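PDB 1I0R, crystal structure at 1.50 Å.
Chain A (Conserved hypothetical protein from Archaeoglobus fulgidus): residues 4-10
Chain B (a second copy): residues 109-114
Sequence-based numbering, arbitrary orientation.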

ATOM      1  N   GLU A   4       1.105  16.834   4.652  1.00 32.52           N
ATOM      2  CA  GLU A   4       2.424  16.201   4.682  1.00 32.17           C
ATOM      3  C   GLU A   4       2.446  14.885   5.459  1.00 30.44           C
ATOM      4  O   GLU A   4       3.319  14.041   5.253  1.00 30.22           O
ATOM      5  CB  GLU A   4       3.458  17.158   5.290  1.00 34.42           C
ATOM      6  CG  GLU A   4       3.926  18.244   4.339  1.00 37.75           C
ATOM      7  CD  GLU A   4       5.255  17.922   3.676  1.00 39.49           C
ATOM      8  OE1 GLU A   4       5.624  18.648   2.725  1.00 40.84           O
ATOM      9  OE2 GLU A   4       5.939  16.955   4.103  1.00 40.86           O
ATOM     10  N   ALA A   5       1.499  14.713   6.373  1.00 28.47           N
ATOM     11  CA  ALA A   5       1.455  13.480   7.153  1.00 26.38           C
ATOM     12  C   ALA A   5       1.176  12.291   6.224  1.00 25.34           C
ATOM     13  O   ALA A   5       1.696  11.196   6.434  1.00 24.65           O
ATOM     14  CB  ALA A   5       0.370  13.573   8.215  1.00 26.38           C
ATOM     15  N   PHE A   6       0.377  12.512   5.188  1.00 24.11           N
ATOM     16  CA  PHE A   6       0.061  11.411   4.274  1.00 23.59           C
ATOM     17  C   PHE A   6       1.272  11.011   3.440  1.00 23.22           C
ATOM     18  O   PHE A   6       1.334   9.890   2.933  1.00 22.27           O
ATOM     19  CB  PHE A   6      -1.131  11.781   3.373  1.00 23.74           C
ATOM     20  CG  PHE A   6      -2.331  12.289   4.139  1.00 23.94           C
ATOM     21  CD1 PHE A   6      -2.734  13.611   4.016  1.00 23.86           C
ATOM     22  CD2 PHE A   6      -3.023  11.464   5.022  1.00 24.46           C
ATOM     23  CE1 PHE A   6      -3.812  14.115   4.765  1.00 24.69           C
ATOM     24  CE2 PHE A   6      -4.097  11.963   5.773  1.00 24.08           C
ATOM     25  CZ  PHE A   6      -4.485  13.285   5.641  1.00 24.20           C
ATOM     26  N   TYR A   7       2.240  11.921   3.320  1.00 22.98           N
ATOM     27  CA  TYR A   7       3.472  11.662   2.572  1.00 23.19           C
ATOM     28  C   TYR A   7       4.322  10.607   3.273  1.00 21.68           C
ATOM     29  O   TYR A   7       5.233  10.037   2.676  1.00 21.43           O
ATOM     30  CB  TYR A   7       4.335  12.930   2.459  1.00 25.43           C
ATOM     31  CG  TYR A   7       3.772  14.076   1.639  1.00 27.90           C
ATOM     32  CD1 TYR A   7       4.376  15.337   1.693  1.00 29.28           C
ATOM     33  CD2 TYR A   7       2.659  13.913   0.815  1.00 28.76           C
ATOM     34  CE1 TYR A   7       3.883  16.414   0.946  1.00 30.36           C
ATOM     35  CE2 TYR A   7       2.155  14.990   0.054  1.00 30.35           C
ATOM     36  CZ  TYR A   7       2.780  16.235   0.132  1.00 30.57           C
ATOM     37  OH  TYR A   7       2.319  17.301  -0.602  1.00 31.90           O
ATOM     38  N   LYS A   8       4.024  10.360   4.547  1.00 20.54           N
ATOM     39  CA  LYS A   8       4.770   9.389   5.327  1.00 19.56           C
ATOM     40  C   LYS A   8       4.360   7.928   5.101  1.00 18.17           C
ATOM     41  O   LYS A   8       5.058   7.011   5.556  1.00 18.71           O
ATOM     42  CB  LYS A   8       4.683   9.722   6.818  1.00 20.21           C
ATOM     43  CG  LYS A   8       5.177  11.143   7.181  1.00 21.26           C
ATOM     44  CD  LYS A   8       6.626  11.388   6.749  1.00 22.64           C
ATOM     45  CE  LYS A   8       7.105  12.777   7.219  1.00 23.75           C
ATOM     46  NZ  LYS A   8       8.543  13.004   6.857  1.00 25.88           N
ATOM     47  N   ILE A   9       3.249   7.712   4.395  1.00 16.92           N
ATOM     48  CA  ILE A   9       2.789   6.346   4.086  1.00 15.45           C
ATOM     49  C   ILE A   9       3.711   5.750   3.001  1.00 15.30           C
ATOM     50  O   ILE A   9       4.070   6.439   2.029  1.00 15.81           O
ATOM     51  CB  ILE A   9       1.313   6.380   3.602  1.00 14.65           C
ATOM     52  CG1 ILE A   9       0.433   6.866   4.761  1.00 15.35           C
ATOM     53  CG2 ILE A   9       0.860   4.998   3.118  1.00 15.11           C
ATOM     54  CD1 ILE A   9      -0.985   7.219   4.373  1.00 15.90           C
ATOM     55  N   SER A  10       4.112   4.495   3.176  1.00 14.50           N
ATOM     56  CA  SER A  10       5.023   3.824   2.229  1.00 14.55           C
ATOM     57  C   SER A  10       4.332   3.073   1.116  1.00 14.06           C
ATOM     58  O   SER A  10       3.257   2.491   1.299  1.00 14.30           O
ATOM     59  CB  SER A  10       5.928   2.824   2.940  1.00 15.04           C
ATOM     60  OG  SER A  10       6.802   3.492   3.829  1.00 16.08           O
TER
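Chain B 109-114: AVAVIE

Chain B meets chain A here as an extended strand laid over a short coiled segment, roughly crosswise to the run from Ala5(A) to Ile9(A). The contact is a fit of apolar side chains and the methylenes of a lysine, with no hydrogen bond passing between the two chains. Residues 4-8 of chain A have helical backbone angles without a regular helix's bonding. The turns are tied instead by bonds three residues apart: Lys8(A) N to Ala5(A) O at 3.1 Å, Ile9(A) N to Phe6(A) O at 3.2 Å, and a weak one from Tyr7(A) N to Glu4(A) O at 3.1 Å. At Ile9(A) the chain straightens into an extended conformation.

In chain B the backbone turns a corner at Val110(B), whose phi/psi of -80/-29 interrupts the extended conformation; beyond it the chain is extended, and Glu114(B) belongs to the strand. Within the strand, alternation turns the CA-to-CB bonds of Ala111(B) and Ile113(B) toward chain A and that of Val112(B) away, which leaves its nearest side-chain atom, CG2 of Val112(B), 7.1 Å from CB of Ala5(A). Val110(B), at the corner, also points toward chain A.

The closest approach of the backbones is at Ala5(A) and Ala111(B), whose CA atoms lie 5.7 Å apart. Both residues point their methyls toward the other chain, and the two CB atoms meet at 4.1 Å, an ordinary van der Waals distance. With a single methyl on each side, the backbones can come this near. The CB of Ala111(B) also rests 4.1 Å from CG of Lys8(A), so this small bump lies against both Ala5(A) and the base of the lysine chain.

Ile113(B) is the large bump of the strand, covered more extensively than any other residue of the contact. Its m,t side chain rests CD1 on a shallow groove where the side chains of Phe6(A) and Ile9(A) meet: CD1 is 3.7 Å from CD2 of Phe6(A), 4.1 Å from CD1 of Ile9(A) and 4.5 Å from O of Ala5(A). It approaches the phenylalanine ring obliquely. Phe6(A) and Ile9(A) both leave their backbone sideways, yet their ends come nearer to chain B; a long aliphatic side chain suits the place because it reaches that groove from the strand.

At the corner, Val110(B) packs against Lys8(A). Lysine suits this partly exposed site because its methylenes can pack as a hydrocarbon; chi3 and chi4 are both t, so the outer part of the chain lies straight alongside the valine methyl, with both CD and CE of Lys8(A) 3.9 Å from CG1 of Val110(B). Glu4(A), Tyr7(A) and Ser10(A) remain out of reach of the strand.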

ATOM      1  N   ALA B 109       6.073   7.545  16.712  1.00 24.07           N
ATOM      2  CA  ALA B 109       5.360   7.847  15.477  1.00 23.58           C
ATOM      3  C   ALA B 109       5.884   9.065  14.762  1.00 22.94           C
ATOM      4  O   ALA B 109       6.080  10.127  15.367  1.00 23.19           O
ATOM      5  CB  ALA B 109       3.876   8.021  15.768  1.00 23.84           C
ATOM      6  N   VAL B 110       6.105   8.923  13.457  1.00 22.02           N
ATOM      7  CA  VAL B 110       6.582  10.032  12.651  1.00 21.84           C
ATOM      8  C   VAL B 110       5.364  10.909  12.336  1.00 21.62           C
ATOM      9  O   VAL B 110       5.481  12.125  12.172  1.00 21.87           O
ATOM     10  CB  VAL B 110       7.240   9.518  11.342  1.00 22.27           C
ATOM     11  CG1 VAL B 110       7.673  10.698  10.458  1.00 23.36           C
ATOM     12  CG2 VAL B 110       8.434   8.622  11.678  1.00 23.30           C
ATOM     13  N   ALA B 111       4.187  10.284  12.272  1.00 20.92           N
ATOM     14  CA  ALA B 111       2.939  10.987  12.003  1.00 20.20           C
ATOM     15  C   ALA B 111       1.743  10.175  12.503  1.00 19.82           C
ATOM     16  O   ALA B 111       1.855   8.970  12.720  1.00 18.99           O
ATOM     17  CB  ALA B 111       2.780  11.233  10.490  1.00 21.48           C
ATOM     18  N   VAL B 112       0.617  10.849  12.703  1.00 19.65           N
ATOM     19  CA  VAL B 112      -0.628  10.206  13.105  1.00 20.06           C
ATOM     20  C   VAL B 112      -1.750  10.737  12.239  1.00 20.28           C
ATOM     21  O   VAL B 112      -1.741  11.908  11.833  1.00 21.27           O
ATOM     22  CB  VAL B 112      -0.981  10.422  14.611  1.00 21.07           C
ATOM     23  CG1 VAL B 112      -0.017   9.626  15.473  1.00 22.54           C
ATOM     24  CG2 VAL B 112      -0.940  11.909  14.977  1.00 21.47           C
ATOM     25  N   ILE B 113      -2.705   9.862  11.929  1.00 19.74           N
ATOM     26  CA  ILE B 113      -3.846  10.212  11.107  1.00 19.26           C
ATOM     27  C   ILE B 113      -5.087   9.694  11.796  1.00 19.31           C
ATOM     28  O   ILE B 113      -5.066   8.603  12.366  1.00 18.90           O
ATOM     29  CB  ILE B 113      -3.719   9.525   9.714  1.00 19.35           C
ATOM     30  CG1 ILE B 113      -2.430   9.996   9.040  1.00 19.31           C
ATOM     31  CG2 ILE B 113      -4.953   9.772   8.876  1.00 19.29           C
ATOM     32  CD1 ILE B 113      -2.056   9.159   7.810  1.00 20.29           C
ATOM     33  N   GLU B 114      -6.157  10.486  11.760  1.00 19.41           N
ATOM     34  CA  GLU B 114      -7.424  10.098  12.359  1.00 20.06           C
ATOM     35  C   GLU B 114      -8.434  10.048  11.217  1.00 19.81           C
ATOM     36  O   GLU B 114      -8.442  10.941  10.352  1.00 19.84           O
ATOM     37  CB  GLU B 114      -7.819  11.138  13.419  1.00 21.86           C
ATOM     38  CG  GLU B 114      -9.118  10.880  14.118  1.00 23.73           C
ATOM     39  CD  GLU B 114      -9.377  11.895  15.231  1.00 25.63           C
ATOM     40  OE1 GLU B 114      -8.784  12.998  15.194  1.00 26.70           O
ATOM     41  OE2 GLU B 114     -10.181  11.580  16.127  1.00 27.07           O
TER